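Local coordinates for hypothetical sugar binding protein (Bacteroides thetaiotaomicron, PDB 3SEE) that is of unknown function but, with its galactose-binding-domain-like fold, probably binds sugars, at residues 50-55 / 60-65. Numbering follows the deposited sequence.
Sequences AWEQTG and PNAMKI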
loop_
_atom_site.group_PDB
_atom_site.type_symbol
_atom_site.label_atom_id
_atom_site.label_comp_id
_atom_site.label_asym_id
_atom_site.label_seq_id
_atom_site.Cartn_x
_atom_site.Cartn_y
_atom_site.Cartn_z
ATOM N N ALA A 50 4.464 13.697 3.848
ATOM C CA ALA A 50 4.564 14.359 5.129
ATOM C C ALA A 50 3.233 14.383 5.850
ATOM O O ALA A 50 2.161 14.381 5.228
ATOM C CB ALA A 50 5.092 15.808 4.984
ATOM N N TRP A 51 3.319 14.463 7.174
ATOM C CA TRP A 51 2.169 14.633 8.053
ATOM C C TRP A 51 1.658 16.057 7.991
ATOM O O TRP A 51 2.425 17.000 7.796
ATOM C CB TRP A 51 2.600 14.304 9.478
ATOM C CG TRP A 51 1.555 14.353 10.515
ATOM C CD1 TRP A 51 0.697 13.358 10.861
ATOM C CD2 TRP A 51 1.306 15.428 11.426
ATOM N NE1 TRP A 51 -0.107 13.755 11.892
ATOM C CE2 TRP A 51 0.263 15.016 12.273
ATOM C CE3 TRP A 51 1.861 16.697 11.608
ATOM C CZ2 TRP A 51 -0.216 15.824 13.309
ATOM C CZ3 TRP A 51 1.368 17.500 12.645
ATOM C CH2 TRP A 51 0.349 17.060 13.465
ATOM N N GLU A 52 0.359 16.225 8.151
ATOM C CA GLU A 52 -0.261 17.544 8.147
ATOM C C GLU A 52 -1.500 17.562 9.023
ATOM O O GLU A 52 -2.160 16.540 9.221
ATOM C CB GLU A 52 -0.690 17.928 6.736
ATOM C CG GLU A 52 -1.774 16.995 6.198
ATOM C CD GLU A 52 -2.325 17.384 4.849
ATOM O OE1 GLU A 52 -2.052 18.480 4.340
ATOM O OE2 GLU A 52 -3.101 16.575 4.309
ATOM N N GLN A 53 -1.841 18.755 9.496
ATOM C CA GLN A 53 -3.153 19.022 10.061
ATOM C C GLN A 53 -3.961 19.729 8.968
ATOM O O GLN A 53 -3.506 20.713 8.370
ATOM C CB GLN A 53 -3.022 19.825 11.333
ATOM C CG GLN A 53 -2.278 18.992 12.362
ATOM C CD GLN A 53 -2.487 19.462 13.737
ATOM O OE1 GLN A 53 -1.930 20.471 14.127
ATOM N NE2 GLN A 53 -3.291 18.724 14.510
ATOM N N THR A 54 -5.143 19.197 8.682
ATOM C CA THR A 54 -5.872 19.518 7.474
ATOM C C THR A 54 -6.822 20.710 7.600
ATOM O O THR A 54 -7.211 21.315 6.592
ATOM C CB THR A 54 -6.741 18.336 7.083
ATOM O OG1 THR A 54 -7.666 18.126 8.156
ATOM C CG2 THR A 54 -5.916 17.038 6.836
ATOM N N GLY A 55 -7.259 21.005 8.823
ATOM C CA GLY A 55 -8.339 21.962 9.033
ATOM C C GLY A 55 -9.740 21.382 8.877
ATOM O O GLY A 55 -10.720 22.093 9.116
ATOM N N PRO A 60 -8.983 15.463 10.824
ATOM C CA PRO A 60 -8.158 16.632 11.132
ATOM C C PRO A 60 -6.657 16.445 10.985
ATOM O O PRO A 60 -5.944 17.430 10.940
ATOM C CB PRO A 60 -8.540 16.978 12.566
ATOM C CG PRO A 60 -9.267 15.809 13.102
ATOM C CD PRO A 60 -9.770 14.988 11.977
ATOM N N ASN A 61 -6.189 15.211 10.853
ATOM C CA ASN A 61 -4.782 14.911 10.607
ATOM C C ASN A 61 -4.726 13.928 9.443
ATOM O O ASN A 61 -5.625 13.108 9.274
ATOM C CB ASN A 61 -4.132 14.253 11.826
ATOM C CG ASN A 61 -4.376 15.035 13.103
ATOM O OD1 ASN A 61 -3.664 15.970 13.396
ATOM N ND2 ASN A 61 -5.394 14.630 13.855
ATOM N N ALA A 62 -3.666 14.005 8.646
ATOM C CA ALA A 62 -3.530 13.186 7.444
ATOM C C ALA A 62 -2.079 13.111 7.041
ATOM O O ALA A 62 -1.237 13.883 7.521
ATOM C CB ALA A 62 -4.362 13.788 6.319
HETATM N N MSE A 63 -1.801 12.188 6.126
HETATM C CA MSE A 63 -0.529 12.163 5.405
HETATM C C MSE A 63 -0.779 12.679 4.006
HETATM O O MSE A 63 -1.775 12.309 3.371
HETATM C CB MSE A 63 0.015 10.757 5.293
HETATM C CG MSE A 63 0.265 10.100 6.659
HETATM SE SE MSE A 63 1.547 10.982 7.777
HETATM C CE MSE A 63 3.115 10.826 6.677
ATOM N N LYS A 64 0.106 13.530 3.499
ATOM C CA LYS A 64 0.014 14.057 2.142
ATOM C C LYS A 64 1.151 13.493 1.300
ATOM O O LYS A 64 2.322 13.592 1.685
ATOM C CB LYS A 64 0.072 15.586 2.152
ATOM C CG LYS A 64 -0.052 16.199 0.767
ATOM C CD LYS A 64 0.171 17.686 0.766
ATOM C CE LYS A 64 -1.085 18.389 1.238
ATOM N NZ LYS A 64 -1.087 19.864 0.999
ATOM N N ILE A 65 0.791 12.919 0.162
ATOM C CA ILE A 65 1.733 12.409 -0.831
ATOM C C ILE A 65 1.685 13.391 -1.992
ATOM O O ILE A 65 0.735 13.423 -2.774
ATOM C CB ILE A 65 1.386 10.995 -1.325
ATOM C CG1 ILE A 65 1.299 10.020 -0.141
ATOM C CG2 ILE A 65 2.419 10.534 -2.377
ATOM C CD1 ILE A 65 0.840 8.600 -0.530
HETATM O O HOH W 1 0.352 19.996 3.885
HETATM O O HOH W 2 -3.167 20.333 2.423
#
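Q53 and N61 face each other as a non-hydrogen-bonded pair of two antiparallel strands, and their side chains make the bond that the backbone does not: NE2 of Q53 donates to OD1 of N61 at 3.0 Å, with the two amide planes 15° apart. The same OD1 lies 3.5 Å from CZ2 of W51, whose indole runs beside the N61 amide, nearly parallel to it. The selenium of M63 meets the indole at its edge, in the ring plane and 4.0 Å from CD1 of W51, a Met-aromatic contact. The bend at chi2 (-61°) brings SE to the ring, and the one at chi3 (-62°) turns CE back against the backbone of A50 and W51.

These pairs belong to a beta hairpin at the margin of an eight-stranded antiparallel sheet in a galactose-binding-like fold, strand 48-53 being outermost. A50 with K64 and E52 with A62 form the hydrogen-bonded pairs, and T54 N adds a bond to P60 O at 3.0 Å.

On the other face, in one of two conformers modelled for each side chain, OE1 of E52 and NZ of K64 make a long salt bridge, 3.7 Å, which two waters also span, one weakly held by NZ; there E213 brings a like charge close to OE2 of E52. Beyond the first shell, F17 O accepts a bond from W51 NE1 and anchors the indole, while I214 pairs with M63 through the backbone, tying the hairpin to strand 211-221.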